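Local structure of 4-hydroxy-tetrahydrodipicolinate synthase (Thermotoga maritima, 1O5K) at residues E33-L38 with E68-R73; V143-V146 with V152-L155; S187-K190 with D195-V198; V267-N272 with I277-R282. The protein probably catalyses the condensation of pyruvate with aspartate beta-semialdehyde to 4-hydroxy-tetrahydrodipicolinate, a step of lysine biosynthesis, and works as a homotetramer built as a dimer of dimers. All coordinates share one frame; numbering follows the deposited sequence.

Contact 1 of 4, residues E33-L38 with E68-R73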
loop_
_atom_site.group_PDB
_atom_site.type_symbol
_atom_site.label_atom_id
_atom_site.label_comp_id
_atom_site.label_asym_id
_atom_site.label_seq_id
_atom_site.Cartn_x
_atom_site.Cartn_y
_atom_site.Cartn_z
ATOM N N GLU A 33 -35.188 -23.953 -5.222
ATOM C CA GLU A 33 -36.382 -23.528 -4.469
ATOM C C GLU A 33 -36.043 -22.351 -3.545
ATOM O O GLU A 33 -36.770 -21.358 -3.491
ATOM C CB GLU A 33 -37.036 -24.679 -3.688
ATOM N N SER A 34 -34.921 -22.420 -2.853
ATOM C CA SER A 34 -34.483 -21.282 -2.079
ATOM C C SER A 34 -34.134 -20.085 -2.995
ATOM O O SER A 34 -34.449 -18.953 -2.679
ATOM C CB SER A 34 -33.264 -21.646 -1.229
ATOM O OG SER A 34 -33.650 -22.533 -0.182
ATOM N N TYR A 35 -33.499 -20.348 -4.120
ATOM C CA TYR A 35 -33.152 -19.267 -5.087
ATOM C C TYR A 35 -34.406 -18.519 -5.495
ATOM O O TYR A 35 -34.443 -17.276 -5.484
ATOM C CB TYR A 35 -32.502 -19.880 -6.299
ATOM C CG TYR A 35 -32.030 -18.889 -7.307
ATOM C CD1 TYR A 35 -31.043 -17.984 -6.981
ATOM C CD2 TYR A 35 -32.627 -18.797 -8.552
ATOM C CE1 TYR A 35 -30.571 -17.056 -7.913
ATOM C CE2 TYR A 35 -32.180 -17.858 -9.482
ATOM C CZ TYR A 35 -31.177 -16.984 -9.158
ATOM O OH TYR A 35 -30.722 -16.048 -10.076
ATOM N N GLU A 36 -35.449 -19.262 -5.852
ATOM C CA GLU A 36 -36.682 -18.628 -6.320
ATOM C C GLU A 36 -37.327 -17.710 -5.246
ATOM O O GLU A 36 -37.809 -16.611 -5.582
ATOM C CB GLU A 36 -37.652 -19.666 -6.870
ATOM C CG GLU A 36 -39.034 -19.100 -7.112
ATOM C CD GLU A 36 -39.916 -19.986 -7.966
ATOM O OE1 GLU A 36 -41.090 -19.599 -8.120
ATOM O OE2 GLU A 36 -39.436 -21.026 -8.484
ATOM N N ARG A 37 -37.270 -18.119 -3.976
ATOM C CA ARG A 37 -37.710 -17.274 -2.849
ATOM C C ARG A 37 -36.925 -15.964 -2.773
ATOM O O ARG A 37 -37.485 -14.899 -2.461
ATOM C CB ARG A 37 -37.540 -17.982 -1.489
ATOM C CG ARG A 37 -38.544 -19.043 -1.171
ATOM C CD ARG A 37 -38.604 -19.425 0.359
ATOM N NE ARG A 37 -37.363 -20.018 0.888
ATOM C CZ ARG A 37 -37.115 -21.335 0.970
ATOM N NH1 ARG A 37 -38.018 -22.230 0.562
ATOM N NH2 ARG A 37 -35.957 -21.771 1.467
ATOM N N LEU A 38 -35.629 -16.063 -3.009
ATOM C CA LEU A 38 -34.749 -14.909 -2.983
ATOM C C LEU A 38 -35.044 -13.975 -4.164
ATOM O O LEU A 38 -35.099 -12.764 -3.976
ATOM C CB LEU A 38 -33.282 -15.341 -2.953
ATOM C CG LEU A 38 -32.296 -14.220 -2.707
ATOM C CD1 LEU A 38 -32.682 -13.440 -1.427
ATOM C CD2 LEU A 38 -30.832 -14.723 -2.648
ATOM N N GLU A 68 -26.472 -23.083 -16.783
ATOM C CA GLU A 68 -27.608 -23.070 -17.703
ATOM C C GLU A 68 -28.914 -23.112 -16.911
ATOM O O GLU A 68 -29.827 -22.327 -17.160
ATOM C CB GLU A 68 -27.534 -24.228 -18.702
ATOM C CG GLU A 68 -28.855 -24.382 -19.426
ATOM C CD GLU A 68 -28.795 -25.294 -20.621
ATOM O OE1 GLU A 68 -29.897 -25.682 -21.066
ATOM O OE2 GLU A 68 -27.670 -25.593 -21.102
ATOM N N LYS A 69 -28.980 -23.990 -15.914
ATOM C CA LYS A 69 -30.188 -24.143 -15.123
ATOM C C LYS A 69 -30.520 -22.890 -14.326
ATOM O O LYS A 69 -31.671 -22.491 -14.258
ATOM C CB LYS A 69 -30.037 -25.304 -14.133
ATOM C CG LYS A 69 -30.063 -26.642 -14.781
ATOM C CD LYS A 69 -29.813 -27.722 -13.757
ATOM C CE LYS A 69 -30.091 -29.123 -14.347
ATOM N NZ LYS A 69 -30.235 -30.137 -13.248
ATOM N N LEU A 70 -29.501 -22.273 -13.745
ATOM C CA LEU A 70 -29.680 -21.110 -12.913
ATOM C C LEU A 70 -30.088 -19.930 -13.795
ATOM O O LEU A 70 -30.987 -19.184 -13.433
ATOM C CB LEU A 70 -28.388 -20.814 -12.151
ATOM C CG LEU A 70 -28.423 -19.698 -11.097
ATOM C CD1 LEU A 70 -29.302 -20.085 -9.925
ATOM C CD2 LEU A 70 -27.046 -19.409 -10.582
ATOM N N VAL A 71 -29.439 -19.765 -14.955
ATOM C CA VAL A 71 -29.752 -18.615 -15.807
ATOM C C VAL A 71 -31.199 -18.766 -16.311
ATOM O O VAL A 71 -32.001 -17.810 -16.272
ATOM C CB VAL A 71 -28.760 -18.488 -16.960
ATOM C CG1 VAL A 71 -29.295 -17.510 -18.084
ATOM C CG2 VAL A 71 -27.415 -18.057 -16.390
ATOM N N SER A 72 -31.516 -19.945 -16.839
ATOM C CA SER A 72 -32.845 -20.183 -17.400
ATOM C C SER A 72 -33.914 -19.989 -16.347
ATOM O O SER A 72 -34.965 -19.369 -16.622
ATOM C CB SER A 72 -32.925 -21.591 -17.985
ATOM O OG SER A 72 -32.057 -21.652 -19.114
ATOM N N ARG A 73 -33.663 -20.496 -15.137
ATOM C CA ARG A 73 -34.665 -20.354 -14.085
ATOM C C ARG A 73 -34.863 -18.881 -13.673
ATOM O O ARG A 73 -35.965 -18.477 -13.383
ATOM C CB ARG A 73 -34.333 -21.203 -12.866
ATOM C CG ARG A 73 -35.453 -21.261 -11.823
ATOM C CD ARG A 73 -36.779 -21.810 -12.441
ATOM N NE ARG A 73 -37.963 -21.619 -11.609
ATOM C CZ ARG A 73 -39.232 -21.616 -12.072
ATOM N NH1 ARG A 73 -39.501 -21.755 -13.368
ATOM N NH2 ARG A 73 -40.253 -21.452 -11.237
HETATM O O HOH W 1 -37.287 -22.623 -8.794
#
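Leu70 lays one methyl group squarely over the ring of Tyr35: its CD1 sits 3.6 Å from the centroid of the Tyr35 ring and only 8° off the ring normal, a CH-pi contact over the middle of the face. With CG anti to the backbone N in Tyr35 (chi1 -176°) and placed likewise in Leu70, the two side chains lean across the gap between their helices and meet at about a right angle. A branched leucine suits this place because a single methyl can rest on the flat ring. The tyrosine hydroxyl is not left idle, for it hydrogen-bonds Thr74 OG1 one turn further along the same helix as Leu70.

Nearer the surface a salt bridge joins the same helices. The extended chain of Glu36 brings its OE2 to 2.9 Å from Arg73 NH2, in a nearly straight bond (170°) that lies in the guanidinium plane but rises above the plane of the carboxylate. Arg73 reaches it with a bend at chi2. A water bonded to both Glu36 OE2 and Arg73 NE makes a second, indirect link. Arg40 pairs with the other carboxylate oxygen, while Glu76, a calcium ligand, takes Arg73 NH1.

Helices 32-44 and 64-78 thus pack side by side on the outside of the TIM barrel, with Tyr35 and Leu70 both resting on Val52 of strand 49-52 and Leu106 of helix 93-106 touching Val71 beyond.

Contact 2 of 4, residues V143-V146 with V152-L155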
loop_
_atom_site.group_PDB
_atom_site.type_symbol
_atom_site.label_atom_id
_atom_site.label_comp_id
_atom_site.label_asym_id
_atom_site.label_seq_id
_atom_site.Cartn_x
_atom_site.Cartn_y
_atom_site.Cartn_z
ATOM N N VAL A 143 -18.291 -4.126 -18.323
ATOM C CA VAL A 143 -16.915 -4.358 -17.855
ATOM C C VAL A 143 -17.016 -4.360 -16.354
ATOM O O VAL A 143 -17.727 -3.565 -15.758
ATOM C CB VAL A 143 -15.991 -3.205 -18.301
ATOM C CG1 VAL A 143 -14.629 -3.242 -17.628
ATOM C CG2 VAL A 143 -15.888 -3.196 -19.810
ATOM N N TYR A 144 -16.288 -5.254 -15.735
ATOM C CA TYR A 144 -16.240 -5.306 -14.262
ATOM C C TYR A 144 -14.794 -5.203 -13.789
ATOM O O TYR A 144 -13.971 -6.080 -14.056
ATOM C CB TYR A 144 -16.902 -6.573 -13.822
ATOM C CG TYR A 144 -16.842 -6.911 -12.320
ATOM C CD1 TYR A 144 -16.728 -5.907 -11.353
ATOM C CD2 TYR A 144 -16.947 -8.215 -11.912
ATOM C CE1 TYR A 144 -16.690 -6.230 -10.021
ATOM C CE2 TYR A 144 -16.916 -8.568 -10.571
ATOM C CZ TYR A 144 -16.786 -7.567 -9.645
ATOM O OH TYR A 144 -16.738 -7.836 -8.314
ATOM N N ASN A 145 -14.516 -4.103 -13.099
ATOM C CA ASN A 145 -13.209 -3.769 -12.578
ATOM C C ASN A 145 -13.174 -3.960 -11.084
ATOM O O ASN A 145 -13.945 -3.352 -10.350
ATOM C CB ASN A 145 -12.858 -2.321 -12.938
ATOM C CG ASN A 145 -11.454 -1.971 -12.585
ATOM O OD1 ASN A 145 -10.522 -2.706 -12.934
ATOM N ND2 ASN A 145 -11.273 -0.860 -11.869
ATOM N N VAL A 146 -12.286 -4.841 -10.655
ATOM C CA VAL A 146 -12.183 -5.229 -9.205
ATOM C C VAL A 146 -10.750 -5.658 -8.910
ATOM O O VAL A 146 -10.439 -6.856 -8.714
ATOM C CB VAL A 146 -13.269 -6.258 -8.811
ATOM C CG1 VAL A 146 -13.251 -7.570 -9.570
ATOM C CG2 VAL A 146 -13.229 -6.518 -7.302
ATOM N N VAL A 152 -5.457 -6.578 -11.517
ATOM C CA VAL A 152 -5.317 -5.601 -12.601
ATOM C C VAL A 152 -6.407 -4.566 -12.419
ATOM O O VAL A 152 -7.543 -4.910 -12.015
ATOM C CB VAL A 152 -5.429 -6.263 -13.991
ATOM C CG1 VAL A 152 -6.860 -6.748 -14.276
ATOM C CG2 VAL A 152 -4.981 -5.262 -15.038
ATOM N N ASN A 153 -6.037 -3.306 -12.611
ATOM C CA ASN A 153 -6.969 -2.182 -12.592
ATOM C C ASN A 153 -7.150 -1.622 -14.004
ATOM O O ASN A 153 -6.144 -1.304 -14.673
ATOM C CB ASN A 153 -6.425 -1.080 -11.706
ATOM C CG ASN A 153 -7.370 0.080 -11.613
ATOM O OD1 ASN A 153 -8.523 -0.105 -11.319
ATOM N ND2 ASN A 153 -6.870 1.304 -11.890
ATOM N N VAL A 154 -8.398 -1.473 -14.434
ATOM C CA VAL A 154 -8.716 -0.765 -15.707
ATOM C C VAL A 154 -8.558 0.708 -15.462
ATOM O O VAL A 154 -9.302 1.280 -14.652
ATOM C CB VAL A 154 -10.182 -0.953 -16.200
ATOM C CG1 VAL A 154 -10.368 -0.321 -17.574
ATOM C CG2 VAL A 154 -10.573 -2.412 -16.251
ATOM N N LEU A 155 -7.626 1.344 -16.156
ATOM C CA LEU A 155 -7.446 2.769 -15.962
ATOM C C LEU A 155 -8.667 3.466 -16.523
ATOM O O LEU A 155 -9.246 2.967 -17.491
ATOM C CB LEU A 155 -6.211 3.274 -16.700
ATOM C CG LEU A 155 -4.881 2.789 -16.193
ATOM C CD1 LEU A 155 -3.813 3.264 -17.118
ATOM C CD2 LEU A 155 -4.590 3.237 -14.733
HETATM O O HOH W 2 -10.095 -5.753 -12.174
#
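Asn145 reaches from the end of strand 141-144 to the loop 152-155 and binds it with both ends of its amide. Its CG stands anti to the backbone N (chi1 -173°), which carries the group across to the loop. Starting at the root, CB lies 4.0 Å from Val154 CG2. At CG the chain divides. The oxygen OD1 accepts the backbone N-H of Val154 at 2.9 Å from Val154 N; the bond is nearly straight at the hydrogen (175°), yet the donor stands above the carbonyl plane. The same oxygen lies 3.3 Å from Val154 CG2 and takes a further, longer bond from a water that also bridges Val146 N and Val152 O.

This is the C-terminal end of a TIM-barrel strand, where enzymes of this fold carry their active sites. Tyr144, next to Asn145 and predicted to be the catalytic proton donor and acceptor, directs its CB away from the loop and packs on Tyr118 of the second subunit.

The nitrogen of the amide, ND2, gives one hydrogen to Asn153 OD1 at 2.9 Å, with the acceptor in the plane of the donor amide and the two amides turned 43° apart. It also hydrogen-bonds Glu174. Asparagine suits the place because its one short group offers both an acceptor and a donor. Asn153 is gripped in turn: Asn176 also donates to its OD1, and Gln181 accepts from its ND2.

Contact 3 of 4, residues S187-K190 with D195-V198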
loop_
_atom_site.group_PDB
_atom_site.type_symbol
_atom_site.label_atom_id
_atom_site.label_comp_id
_atom_site.label_asym_id
_atom_site.label_seq_id
_atom_site.Cartn_x
_atom_site.Cartn_y
_atom_site.Cartn_z
ATOM N N SER A 187 -16.355 10.451 -15.108
ATOM C CA SER A 187 -16.126 11.652 -15.940
ATOM C C SER A 187 -15.673 11.255 -17.348
ATOM O O SER A 187 -16.204 11.726 -18.360
ATOM C CB SER A 187 -15.018 12.505 -15.304
ATOM O OG SER A 187 -14.702 13.595 -16.184
ATOM N N LEU A 188 -14.670 10.385 -17.422
ATOM C CA LEU A 188 -14.035 10.179 -18.725
ATOM C C LEU A 188 -14.896 9.304 -19.620
ATOM O O LEU A 188 -14.937 9.523 -20.831
ATOM C CB LEU A 188 -12.674 9.568 -18.551
ATOM C CG LEU A 188 -11.550 10.453 -18.011
ATOM C CD1 LEU A 188 -10.257 9.704 -18.147
ATOM C CD2 LEU A 188 -11.454 11.818 -18.762
ATOM N N THR A 189 -15.551 8.268 -19.052
ATOM C CA THR A 189 -16.390 7.386 -19.894
ATOM C C THR A 189 -17.603 8.150 -20.479
ATOM O O THR A 189 -17.937 8.003 -21.658
ATOM C CB THR A 189 -16.847 6.098 -19.194
ATOM O OG1 THR A 189 -17.620 6.413 -18.029
ATOM C CG2 THR A 189 -15.671 5.229 -18.702
ATOM N N LYS A 190 -18.222 9.013 -19.668
ATOM C CA LYS A 190 -19.401 9.724 -20.098
ATOM C C LYS A 190 -19.059 10.825 -21.030
ATOM O O LYS A 190 -19.868 11.215 -21.859
ATOM C CB LYS A 190 -20.190 10.251 -18.897
ATOM C CG LYS A 190 -20.912 9.088 -18.217
ATOM C CD LYS A 190 -21.739 9.461 -17.003
ATOM C CE LYS A 190 -22.304 8.208 -16.284
ATOM N NZ LYS A 190 -23.478 7.545 -17.000
ATOM N N ASP A 195 -24.083 8.148 -22.826
ATOM C CA ASP A 195 -25.033 7.135 -22.362
ATOM C C ASP A 195 -24.331 5.926 -21.694
ATOM O O ASP A 195 -24.990 4.938 -21.330
ATOM C CB ASP A 195 -25.861 6.641 -23.571
ATOM C CG ASP A 195 -24.972 6.277 -24.754
ATOM O OD1 ASP A 195 -24.713 7.161 -25.607
ATOM O OD2 ASP A 195 -24.430 5.172 -24.895
ATOM N N PHE A 196 -22.999 5.995 -21.577
ATOM C CA PHE A 196 -22.227 4.900 -20.988
ATOM C C PHE A 196 -22.563 4.867 -19.494
ATOM O O PHE A 196 -22.583 5.894 -18.839
ATOM C CB PHE A 196 -20.744 5.096 -21.191
ATOM C CG PHE A 196 -19.913 3.848 -20.953
ATOM C CD1 PHE A 196 -19.851 2.858 -21.919
ATOM C CD2 PHE A 196 -19.154 3.657 -19.783
ATOM C CE1 PHE A 196 -19.065 1.696 -21.717
ATOM C CE2 PHE A 196 -18.353 2.545 -19.612
ATOM C CZ PHE A 196 -18.296 1.543 -20.563
ATOM N N MET A 197 -22.875 3.684 -18.990
ATOM C CA MET A 197 -23.332 3.507 -17.620
ATOM C C MET A 197 -22.170 3.225 -16.701
ATOM O O MET A 197 -21.248 2.485 -17.061
ATOM C CB MET A 197 -24.302 2.346 -17.542
ATOM C CG MET A 197 -25.520 2.509 -18.464
ATOM S SD MET A 197 -26.517 3.922 -18.150
ATOM C CE MET A 197 -27.237 3.476 -16.750
ATOM N N VAL A 198 -22.228 3.773 -15.480
ATOM C CA VAL A 198 -21.213 3.493 -14.528
ATOM C C VAL A 198 -21.928 3.177 -13.207
ATOM O O VAL A 198 -22.601 4.038 -12.655
ATOM C CB VAL A 198 -20.212 4.637 -14.330
ATOM C CG1 VAL A 198 -19.171 4.179 -13.284
ATOM C CG2 VAL A 198 -19.582 5.013 -15.608
#
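Lys190 NZ is gripped by two groups that come later in the chain: it donates to the backbone oxygen of Phe196, with NZ and O 2.6 Å apart, and forms a salt bridge with Asp215. NZ lies in the carbonyl plane of Phe196. The lysine chain runs extended until a bend at chi4 (-75°) turns NZ to the oxygen, and its CE passes 4.3 Å from Val198 CG2.

One residue earlier, Thr189 directs its CB at the loop and meets Phe196 obliquely, Thr189 CB lying 3.4 Å from Phe196 CD2. Its CG2 also touches Phe196 CE2. Val198 CG2 comes within 3.4 Å of Thr189 OG1, a hydroxyl that hydrogen-bonds Thr185 O within its own helix. Threonine fits here because it can bury its hydroxyl against the helix backbone while giving carbon atoms to the phenyl ring.

Backbone bonds join Met197 to Val170 and Ile172 and Val198 to Asp215, so 195-198 runs between strands 169-171 and 216-219, consistent with closing the TIM barrel. Asp215 OD1 is shared by Lys190 NZ and Val198 N. A carboxylate and a carbonyl oxygen beside one nitrogen would probably favour a charged lysine. Its two bonds tie helix 179-192 to the returning loop and to Asp215.

Contact 4 of 4, residues V267-N272 with I277-R282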
loop_
_atom_site.group_PDB
_atom_site.type_symbol
_atom_site.label_atom_id
_atom_site.label_comp_id
_atom_site.label_asym_id
_atom_site.label_seq_id
_atom_site.Cartn_x
_atom_site.Cartn_y
_atom_site.Cartn_z
ATOM N N VAL A 267 -22.620 -12.787 3.468
ATOM C CA VAL A 267 -24.011 -12.613 2.946
ATOM C C VAL A 267 -24.815 -13.940 2.965
ATOM O O VAL A 267 -26.024 -13.953 3.323
ATOM C CB VAL A 267 -24.025 -11.885 1.586
ATOM C CG1 VAL A 267 -23.540 -12.766 0.451
ATOM C CG2 VAL A 267 -25.436 -11.366 1.281
ATOM N N LYS A 268 -24.155 -15.066 2.710
ATOM C CA LYS A 268 -24.835 -16.353 2.814
ATOM C C LYS A 268 -25.209 -16.641 4.264
ATOM O O LYS A 268 -26.293 -17.119 4.508
ATOM C CB LYS A 268 -24.046 -17.503 2.180
ATOM C CG LYS A 268 -24.130 -17.514 0.658
ATOM C CD LYS A 268 -23.548 -18.759 0.038
ATOM C CE LYS A 268 -24.369 -19.215 -1.125
ATOM N NZ LYS A 268 -23.886 -20.430 -1.782
ATOM N N ALA A 269 -24.327 -16.322 5.218
ATOM C CA ALA A 269 -24.663 -16.537 6.654
ATOM C C ALA A 269 -25.861 -15.656 7.071
ATOM O O ALA A 269 -26.750 -16.103 7.764
ATOM C CB ALA A 269 -23.448 -16.330 7.554
ATOM N N ALA A 270 -25.888 -14.426 6.572
ATOM C CA ALA A 270 -26.988 -13.491 6.761
ATOM C C ALA A 270 -28.322 -14.014 6.174
ATOM O O ALA A 270 -29.363 -14.020 6.850
ATOM C CB ALA A 270 -26.605 -12.107 6.142
ATOM N N LEU A 271 -28.293 -14.467 4.922
ATOM C CA LEU A 271 -29.489 -15.050 4.280
ATOM C C LEU A 271 -29.985 -16.275 5.038
ATOM O O LEU A 271 -31.221 -16.500 5.199
ATOM C CB LEU A 271 -29.186 -15.368 2.825
ATOM C CG LEU A 271 -29.108 -14.065 1.981
ATOM C CD1 LEU A 271 -28.476 -14.404 0.653
ATOM C CD2 LEU A 271 -30.454 -13.487 1.764
ATOM N N ASN A 272 -29.057 -17.054 5.555
ATOM C CA ASN A 272 -29.470 -18.195 6.380
ATOM C C ASN A 272 -30.153 -17.773 7.704
ATOM O O ASN A 272 -31.210 -18.342 8.123
ATOM C CB ASN A 272 -28.259 -19.086 6.666
ATOM C CG ASN A 272 -28.586 -20.255 7.565
ATOM O OD1 ASN A 272 -28.073 -20.340 8.669
ATOM N ND2 ASN A 272 -29.418 -21.185 7.087
ATOM N N ILE A 277 -31.920 -19.382 2.827
ATOM C CA ILE A 277 -31.038 -20.398 2.227
ATOM C C ILE A 277 -30.360 -21.191 3.341
ATOM O O ILE A 277 -30.400 -20.783 4.518
ATOM C CB ILE A 277 -29.982 -19.748 1.322
ATOM C CG1 ILE A 277 -28.933 -18.978 2.145
ATOM C CG2 ILE A 277 -30.607 -18.852 0.311
ATOM C CD1 ILE A 277 -27.693 -18.551 1.279
ATOM N N GLU A 278 -29.770 -22.323 2.969
ATOM C CA GLU A 278 -28.841 -23.029 3.826
ATOM C C GLU A 278 -27.514 -22.305 3.739
ATOM O O GLU A 278 -27.230 -21.608 2.755
ATOM C CB GLU A 278 -28.611 -24.464 3.375
ATOM C CG GLU A 278 -29.852 -25.300 3.187
ATOM C CD GLU A 278 -30.510 -25.690 4.491
ATOM O OE1 GLU A 278 -29.999 -25.372 5.583
ATOM O OE2 GLU A 278 -31.586 -26.294 4.404
ATOM N N ASN A 279 -26.735 -22.394 4.809
ATOM C CA ASN A 279 -25.470 -21.692 4.898
ATOM C C ASN A 279 -24.365 -22.608 4.319
ATOM O O ASN A 279 -23.570 -23.172 5.060
ATOM C CB ASN A 279 -25.205 -21.301 6.335
ATOM C CG ASN A 279 -23.972 -20.452 6.504
ATOM O OD1 ASN A 279 -23.391 -20.364 7.588
ATOM N ND2 ASN A 279 -23.569 -19.851 5.471
ATOM N N GLU A 280 -24.393 -22.802 2.992
ATOM C CA GLU A 280 -23.492 -23.764 2.338
ATOM C C GLU A 280 -22.771 -23.016 1.241
ATOM O O GLU A 280 -23.396 -22.234 0.510
ATOM C CB GLU A 280 -24.257 -24.909 1.685
ATOM C CG GLU A 280 -24.847 -25.935 2.609
ATOM C CD GLU A 280 -25.249 -27.185 1.857
ATOM O OE1 GLU A 280 -24.610 -27.543 0.822
ATOM O OE2 GLU A 280 -26.206 -27.799 2.302
ATOM N N LEU A 281 -21.471 -23.291 1.121
ATOM C CA LEU A 281 -20.644 -22.722 0.081
ATOM C C LEU A 281 -19.860 -23.858 -0.535
ATOM O O LEU A 281 -19.815 -24.950 -0.001
ATOM C CB LEU A 281 -19.660 -21.690 0.649
ATOM C CG LEU A 281 -20.395 -20.448 1.194
ATOM C CD1 LEU A 281 -20.542 -20.440 2.670
ATOM C CD2 LEU A 281 -19.817 -19.148 0.672
ATOM N N ARG A 282 -19.274 -23.616 -1.693
ATOM C CA ARG A 282 -18.382 -24.643 -2.238
ATOM C C ARG A 282 -16.882 -24.289 -2.053
ATOM O O ARG A 282 -16.469 -23.095 -2.216
ATOM C CB ARG A 282 -18.676 -24.796 -3.706
ATOM C CG ARG A 282 -19.982 -25.486 -3.946
ATOM C CD ARG A 282 -20.285 -25.676 -5.400
ATOM N NE ARG A 282 -21.549 -26.383 -5.594
ATOM C CZ ARG A 282 -22.113 -26.574 -6.777
ATOM N NH1 ARG A 282 -21.523 -26.139 -7.890
ATOM N NH2 ARG A 282 -23.248 -27.234 -6.855
#
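Asn272 ND2 donates to the backbone oxygen of Ile277 at 2.8 Å, where the chain turns back after helix 265-273. The geometry is close to ideal: the N-H points straight at the oxygen (174°) and meets it on a lone pair, and the acceptor, Ile277 O, lies in the amide plane of Asn272. The CA-H of Asn272 also approaches this oxygen. Asparagine is short enough to hold the returning backbone close, and its CG packs against Asn279 CB at 3.7 Å.

Ile277 fills the space beside the helix. Its CG1 lies 3.7 Å from Leu271 CB, and its CD1 lies 3.8 Å from Lys268 CG. The first torsion of Ile277 (chi1 71°) sets CG1 between the backbone N and the carbonyl carbon, and this sends the longer branch to the helix. Asn279, centre of an inverse gamma turn, lays its amide against the backbone N and CA of Ala269, whose CB just touches OD1.

Lys268 reaches along the loop from Ile277 to Leu281. Its CD rests 3.8 Å from Leu281 CG, the two side chains running antiparallel, and its NZ donates to Glu280 O at 3.0 Å.

Helix and loop belong to the helical region that follows the TIM-barrel strands. Further out, Glu58 forms a salt bridge with Lys268 NZ, and Thr23 O accepts from it. Glu58 also takes the backbone N-H of Arg282, while the carboxylate of Glu280 accepts from the backbone of Asn27 and Gly28. Lys268 is buried, so the carboxylate and two carbonyl oxygens probably stabilise its positive charge.

Overall arrangement
Contacts 1 and 4 are neighbours, their centres about 15 Å apart, and they touch where Leu38 CD1 meets Leu271 CD2 at 3.9 Å. Contacts 2 and 3 form a second pair, with centres about 14 Å apart and nearest atoms about 5 Å apart. The pairs lie on opposite sides of the chain's centre, contacts 3 and 4 being the furthest separated, about 35 Å between centres. Contact 2 holds the predicted catalytic Tyr144. The side chain of Lys268 in contact 4 comes to about 7 Å from that of Thr56, a predicted pyruvate-binding residue, whereas the side chain of Arg73 in contact 1 lies about 6 Å from the bound calcium ion.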